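Local coordinates for protein putative cathepsin d (Ixodes ricinus, PDB 5N7Q) that probably cleaves proteins as a pepsin-like aspartic endopeptidase, and is seen here in its mature form bound to the inhibitor pepstatin A, at residues 141-144 with 145-149; 280-283 with 284-287. All coordinates share one frame; numbering follows the deposited sequence. Where two conformers were deposited one is given.

Contact 1: residues 141-144 with 145-149; sequences FDNM and MKQGL
Phe141 and Met145, one turn apart on the short surface helix 140-146, make a Met-aromatic contact in one of the two conformers of Met145. In that conformer CG of Met145 lies over one ring face of Phe141 near its rim, and Met145 SD sits 3.9 Å from Phe141 CE2, approaching the ring obliquely. With chi1 at -169°, the Phe141 ring is carried toward Met145, whose chain crosses it obliquely; Phe156 meets the same ring edge-to-face. The methyl CE of this Met145 conformer turns back over CA of Asp142, 3.8 Å away. Lys146 and Asp142 do not touch through their charges: one water joins Lys146 NZ to Asp142 OD2 and another joins it to Asp142 O, while Asp142 OD1 forms a salt bridge with Arg328. On another side of the helix, NE2 of Gln147 gives a weak hydrogen bond to Asn143 OD1 (3.0 Å), the two amide planes nearly perpendicular at 87°. Both amides also bond outward, Gln147 NE2 to Ser101 O and Asn143 ND2 to Gln103 OE1, tying the helix to strand 98-101 and to the start of strand 103-112. Leu149 CD1 reaches Met144 CG at 4.1 Å, an apolar contact across the helix end. There Leu149 N bonds to Met144 O (3.0 Å) and Gly148 N to Met145 O (3.0 Å), with Gly148 at positive phi: a C-terminal Schellman motif.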
ATOM      1  N   PHE A 141       4.672   0.010  13.711  1.00  7.66           N
ATOM      2  CA  PHE A 141       3.545   0.658  14.368  1.00  8.33           C
ATOM      3  C   PHE A 141       3.271  -0.006  15.704  1.00  8.26           C
ATOM      4  O   PHE A 141       2.928   0.649  16.679  1.00  8.57           O
ATOM      5  CB  PHE A 141       2.282   0.656  13.533  1.00  8.02           C
ATOM      6  CG  PHE A 141       1.188   1.549  14.071  1.00  8.33           C
ATOM      7  CD1 PHE A 141       1.365   2.938  14.136  1.00  8.72           C
ATOM      8  CD2 PHE A 141      -0.032   1.026  14.494  1.00  8.41           C
ATOM      9  CE1 PHE A 141       0.372   3.778  14.623  1.00  8.77           C
ATOM     10  CE2 PHE A 141      -1.038   1.861  14.958  1.00  8.55           C
ATOM     11  CZ  PHE A 141      -0.836   3.249  15.011  1.00  8.36           C
ATOM     12  N   ASP A 142       3.397  -1.336  15.740  1.00  8.70           N
ATOM     13  CA  ASP A 142       3.241  -2.042  17.001  1.00  9.40           C
ATOM     14  C   ASP A 142       4.245  -1.600  18.068  1.00  9.68           C
ATOM     15  O   ASP A 142       3.919  -1.474  19.259  1.00  9.92           O
ATOM     16  CB  ASP A 142       3.413  -3.530  16.743  1.00  9.83           C
ATOM     17  CG  ASP A 142       2.162  -4.147  16.185  1.00  9.97           C
ATOM     18  OD1 ASP A 142       1.843  -3.855  15.015  1.00 10.12           O
ATOM     19  OD2 ASP A 142       1.478  -4.868  16.928  1.00 11.10           O
ATOM     20  N   ASN A 143       5.475  -1.366  17.625  1.00  9.70           N
ATOM     21  CA  ASN A 143       6.536  -0.873  18.515  1.00 10.31           C
ATOM     22  C   ASN A 143       6.236   0.565  19.007  1.00  9.85           C
ATOM     23  O   ASN A 143       6.412   0.869  20.192  1.00  9.50           O
ATOM     24  CB  ASN A 143       7.881  -0.949  17.790  1.00 11.11           C
ATOM     25  CG  ASN A 143       9.041  -1.229  18.716  1.00 12.57           C
ATOM     26  OD1 ASN A 143       8.860  -1.545  19.898  1.00 13.99           O
ATOM     27  ND2 ASN A 143      10.247  -1.106  18.185  1.00 13.09           N
ATOM     28  N   MET A 144       5.715   1.416  18.125  1.00  9.59           N
ATOM     29  CA  MET A 144       5.226   2.739  18.512  1.00 10.41           C
ATOM     30  C   MET A 144       4.152   2.622  19.586  1.00 10.31           C
ATOM     31  O   MET A 144       4.209   3.338  20.604  1.00 10.22           O
ATOM     32  CB  MET A 144       4.684   3.489  17.302  1.00 11.07           C
ATOM     33  CG  MET A 144       5.772   3.897  16.330  1.00 11.80           C
ATOM     34  SD  MET A 144       5.140   4.601  14.800  1.00 14.11           S
ATOM     35  CE  MET A 144       5.022   6.325  15.239  1.00 15.43           C
ATOM     36  N   MET A 145       3.185   1.736  19.392  0.50 10.00           N
ATOM     37  CA  MET A 145       2.132   1.538  20.393  0.50 10.34           C
ATOM     38  C   MET A 145       2.683   1.044  21.721  0.50 11.00           C
ATOM     39  O   MET A 145       2.312   1.555  22.782  0.50 11.50           O
ATOM     40  CB  MET A 145       1.075   0.560  19.898  0.50 10.25           C
ATOM     41  CG  MET A 145       0.233   1.114  18.760  0.50 10.10           C
ATOM     42  SD  MET A 145      -1.202   0.078  18.439  0.50  9.71           S
ATOM     43  CE  MET A 145      -0.386  -1.468  18.085  0.50  9.91           C
ATOM     44  N   LYS A 146       3.574   0.062  21.663  1.00 11.24           N
ATOM     45  CA  LYS A 146       4.218  -0.466  22.891  1.00 13.70           C
ATOM     46  C   LYS A 146       4.942   0.627  23.676  1.00 12.72           C
ATOM     47  O   LYS A 146       4.881   0.660  24.910  1.00 13.71           O
ATOM     48  CB  LYS A 146       5.209  -1.566  22.527  1.00 16.21           C
ATOM     49  CG  LYS A 146       4.595  -2.924  22.287  1.00 20.63           C
ATOM     50  CD  LYS A 146       5.642  -3.928  21.821  1.00 24.29           C
ATOM     51  CE  LYS A 146       5.085  -5.331  21.555  1.00 27.25           C
ATOM     52  NZ  LYS A 146       3.874  -5.385  20.671  1.00 29.08           N
ATOM     53  N   GLN A 147       5.583   1.547  22.954  1.00 12.01           N
ATOM     54  CA  GLN A 147       6.320   2.654  23.567  1.00 11.79           C
ATOM     55  C   GLN A 147       5.436   3.875  23.909  1.00 11.87           C
ATOM     56  O   GLN A 147       5.957   4.913  24.335  1.00 13.71           O
ATOM     57  CB  GLN A 147       7.495   3.040  22.658  1.00 11.47           C
ATOM     58  CG  GLN A 147       8.479   1.881  22.539  1.00 11.86           C
ATOM     59  CD  GLN A 147       9.595   2.100  21.538  1.00 12.48           C
ATOM     60  OE1 GLN A 147      10.158   3.179  21.451  1.00 13.41           O
ATOM     61  NE2 GLN A 147       9.974   1.038  20.824  1.00 12.87           N
ATOM     62  N   GLY A 148       4.120   3.738  23.692  1.00 11.62           N
ATOM     63  CA  GLY A 148       3.144   4.757  24.007  1.00 11.56           C
ATOM     64  C   GLY A 148       3.241   6.020  23.198  1.00 12.03           C
ATOM     65  O   GLY A 148       2.692   7.067  23.591  1.00 13.10           O
ATOM     66  N   LEU A 149       3.856   5.946  22.021  1.00 11.82           N
ATOM     67  CA  LEU A 149       4.159   7.156  21.259  1.00 12.18           C
ATOM     68  C   LEU A 149       2.936   7.815  20.620  1.00 12.36           C
ATOM     69  O   LEU A 149       3.004   8.968  20.237  1.00 13.10           O
ATOM     70  CB  LEU A 149       5.189   6.855  20.173  1.00 12.61           C
ATOM     71  CG  LEU A 149       6.509   6.262  20.668  1.00 13.53           C
ATOM     72  CD1 LEU A 149       7.425   6.000  19.494  1.00 14.26           C
ATOM     73  CD2 LEU A 149       7.151   7.196  21.686  1.00 14.17           C
TER
HETATM   74  O   HOH W   1       1.915  -3.152  20.424  1.00 17.77           O
HETATM   75  O   HOH W   2       3.144  -6.602  18.208  1.00 27.92           O

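Contact 2: residues 280-283 with 284-287; sequences SLRS and KDYV
Ser283 and Tyr286 meet backbone to ring: CA of Ser283 sits over one face of the tyrosine, 3.6 Å from the ring centroid and 14° off the normal, a CH-pi contact. The ring is folded back over the start of its own helix because CG of Tyr286 lies between the backbone N and the carbonyl carbon (chi1 69°). Ser283 CB, on the same face, lies 3.8 Å from Tyr286 CZ, while Leu281 O lies at the ring edge, in its plane. The hydroxyl of Tyr286 is held beyond this turn by Pro268 O, and Phe302 packs against the ring. Asp285 reaches back to the residue before the helix, where its OD2 accepts a hydrogen bond from Arg282 N (2.8 Å), met on the anti side and 22° out of the carboxylate plane. With Arg282 as N-cap and Asp285 at N3, this is the N3-to-N-cap half of a capping box on helix 283-286, the short turn that carries strand 277-281 into strand 287-292 in the C-terminal half of this pepsin-like fold. The same Asp285 OD2 accepts a hydrogen bond from a water that bonds weakly to Ser280 O, so two donors grip one carboxylate oxygen. Arg282 and Lys284 run side by side; Lys284 CB lies over one guanidinium face, toward its rim, and Lys284 CD is 3.7 Å from Arg282 NH2. The lysine's aliphatic chain thus packs on the guanidinium, the like-charged Arg282 NH2 and Lys284 NZ being 4.8 Å apart. A water bridges Ser283 OG and Lys284 N, and Val287 N bonds to Ser283 O (3.0 Å).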
ATOM      1  N   SER A 280     -17.845   5.227  -5.026  1.00 10.98           N
ATOM      2  CA  SER A 280     -17.782   5.293  -6.497  1.00 12.00           C
ATOM      3  C   SER A 280     -16.383   5.690  -6.969  1.00 11.08           C
ATOM      4  O   SER A 280     -15.703   6.506  -6.347  1.00 11.01           O
ATOM      5  CB  SER A 280     -18.832   6.305  -6.965  1.00 14.03           C
ATOM      6  OG  SER A 280     -18.940   6.321  -8.380  1.00 19.99           O
ATOM      7  N   LEU A 281     -15.961   5.082  -8.076  1.00  9.97           N
ATOM      8  CA  LEU A 281     -14.738   5.439  -8.763  1.00  9.71           C
ATOM      9  C   LEU A 281     -15.110   5.833 -10.190  1.00  9.47           C
ATOM     10  O   LEU A 281     -15.705   5.044 -10.898  1.00 10.51           O
ATOM     11  CB  LEU A 281     -13.799   4.231  -8.809  1.00  9.77           C
ATOM     12  CG  LEU A 281     -13.405   3.681  -7.445  1.00 10.92           C
ATOM     13  CD1 LEU A 281     -12.687   2.366  -7.629  1.00 11.45           C
ATOM     14  CD2 LEU A 281     -12.484   4.661  -6.738  1.00 11.16           C
ATOM     15  N   ARG A 282     -14.738   7.044 -10.584  1.00  9.20           N
ATOM     16  CA  ARG A 282     -14.860   7.495 -11.973  1.00 10.40           C
ATOM     17  C   ARG A 282     -13.735   6.913 -12.776  1.00 10.06           C
ATOM     18  O   ARG A 282     -12.694   6.505 -12.221  1.00  9.96           O
ATOM     19  CB  ARG A 282     -14.748   9.018 -12.008  1.00 11.72           C
ATOM     20  CG  ARG A 282     -15.807   9.755 -11.193  1.00 13.16           C
ATOM     21  CD  ARG A 282     -15.404  11.210 -10.916  1.00 15.47           C
ATOM     22  NE  ARG A 282     -15.007  11.913 -12.120  1.00 15.98           N
ATOM     23  CZ  ARG A 282     -14.121  12.914 -12.218  1.00 15.92           C
ATOM     24  NH1 ARG A 282     -13.490  13.414 -11.154  1.00 15.70           N
ATOM     25  NH2 ARG A 282     -13.863  13.417 -13.419  1.00 16.35           N
ATOM     26  N   SER A 283     -13.860   6.931 -14.105  1.00 11.15           N
ATOM     27  CA  SER A 283     -12.753   6.483 -14.942  1.00 11.71           C
ATOM     28  C   SER A 283     -11.508   7.331 -14.685  1.00 11.50           C
ATOM     29  O   SER A 283     -10.380   6.821 -14.761  1.00 11.14           O
ATOM     30  CB  SER A 283     -13.145   6.464 -16.418  1.00 12.66           C
ATOM     31  OG  SER A 283     -13.397   7.776 -16.850  1.00 13.60           O
ATOM     32  N   LYS A 284     -11.706   8.591 -14.287  1.00 11.51           N
ATOM     33  CA  LYS A 284     -10.559   9.436 -13.918  1.00 12.01           C
ATOM     34  C   LYS A 284      -9.792   8.842 -12.731  1.00 11.09           C
ATOM     35  O   LYS A 284      -8.555   8.946 -12.668  1.00 11.95           O
ATOM     36  CB  LYS A 284     -10.969  10.881 -13.620  1.00 13.59           C
ATOM     37  CG  LYS A 284      -9.779  11.808 -13.326  1.00 15.37           C
ATOM     38  CD  LYS A 284     -10.192  13.256 -13.516  1.00 18.33           C
ATOM     39  CE  LYS A 284      -9.044  14.245 -13.356  1.00 20.30           C
ATOM     40  NZ  LYS A 284      -9.573  15.621 -13.120  1.00 21.92           N
ATOM     41  N   ASP A 285     -10.520   8.179 -11.826  1.00 10.57           N
ATOM     42  CA  ASP A 285      -9.928   7.511 -10.666  1.00  9.72           C
ATOM     43  C   ASP A 285      -9.265   6.177 -11.031  1.00  9.61           C
ATOM     44  O   ASP A 285      -8.193   5.858 -10.519  1.00  9.65           O
ATOM     45  CB  ASP A 285     -10.976   7.237  -9.595  1.00  9.66           C
ATOM     46  CG  ASP A 285     -11.649   8.500  -9.085  1.00 10.39           C
ATOM     47  OD1 ASP A 285     -10.942   9.476  -8.759  1.00 11.43           O
ATOM     48  OD2 ASP A 285     -12.903   8.511  -9.000  1.00 11.34           O
ATOM     49  N   TYR A 286      -9.878   5.396 -11.938  1.00  9.28           N
ATOM     50  CA  TYR A 286      -9.416   4.013 -12.124  1.00  9.36           C
ATOM     51  C   TYR A 286      -8.578   3.718 -13.351  1.00  9.95           C
ATOM     52  O   TYR A 286      -8.062   2.635 -13.473  1.00 10.46           O
ATOM     53  CB  TYR A 286     -10.573   3.020 -11.992  1.00  9.34           C
ATOM     54  CG  TYR A 286     -11.619   3.022 -13.089  1.00  9.12           C
ATOM     55  CD1 TYR A 286     -11.332   2.585 -14.384  1.00  9.27           C
ATOM     56  CD2 TYR A 286     -12.948   3.394 -12.813  1.00  9.39           C
ATOM     57  CE1 TYR A 286     -12.318   2.534 -15.357  1.00  9.23           C
ATOM     58  CE2 TYR A 286     -13.931   3.334 -13.792  1.00  8.86           C
ATOM     59  CZ  TYR A 286     -13.594   2.912 -15.062  1.00  9.26           C
ATOM     60  OH  TYR A 286     -14.579   2.849 -16.038  1.00  9.50           O
ATOM     61  N   VAL A 287      -8.384   4.685 -14.235  1.00 10.29           N
ATOM     62  CA  VAL A 287      -7.491   4.509 -15.390  1.00 10.86           C
ATOM     63  C   VAL A 287      -6.128   5.067 -15.046  1.00 11.21           C
ATOM     64  O   VAL A 287      -6.016   6.218 -14.649  1.00 12.86           O
ATOM     65  CB  VAL A 287      -8.045   5.184 -16.661  1.00 11.56           C
ATOM     66  CG1 VAL A 287      -7.048   5.093 -17.823  1.00 12.52           C
ATOM     67  CG2 VAL A 287      -9.387   4.580 -17.033  1.00 11.47           C
TER
HETATM   68  O   HOH W   3     -14.661   9.615  -7.298  1.00 26.49           O
HETATM   69  O   HOH W   4     -14.103  10.092 -15.215  1.00 14.58           O

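Contact 1 closes long before contact 2 opens along the chain, and the two lie on opposite sides of its centre, with centres 36 Å apart and nearest atoms about 25 Å apart. Helix 140-146 belongs to the N-terminal half of the bilobal pepsin-like fold and packs beside strands 98-101 and 170-174; helix 283-286 belongs to the C-terminal half, where it joins strands 277-281 and 287-292. The side chain of Phe141 comes about 11 Å from that of Asp36, a predicted active-site residue, whereas residues 280-287 lie away from both predicted catalytic aspartates. Each contact is therefore local to its own lobe: a helix end in one, a helical link between two strands in the other.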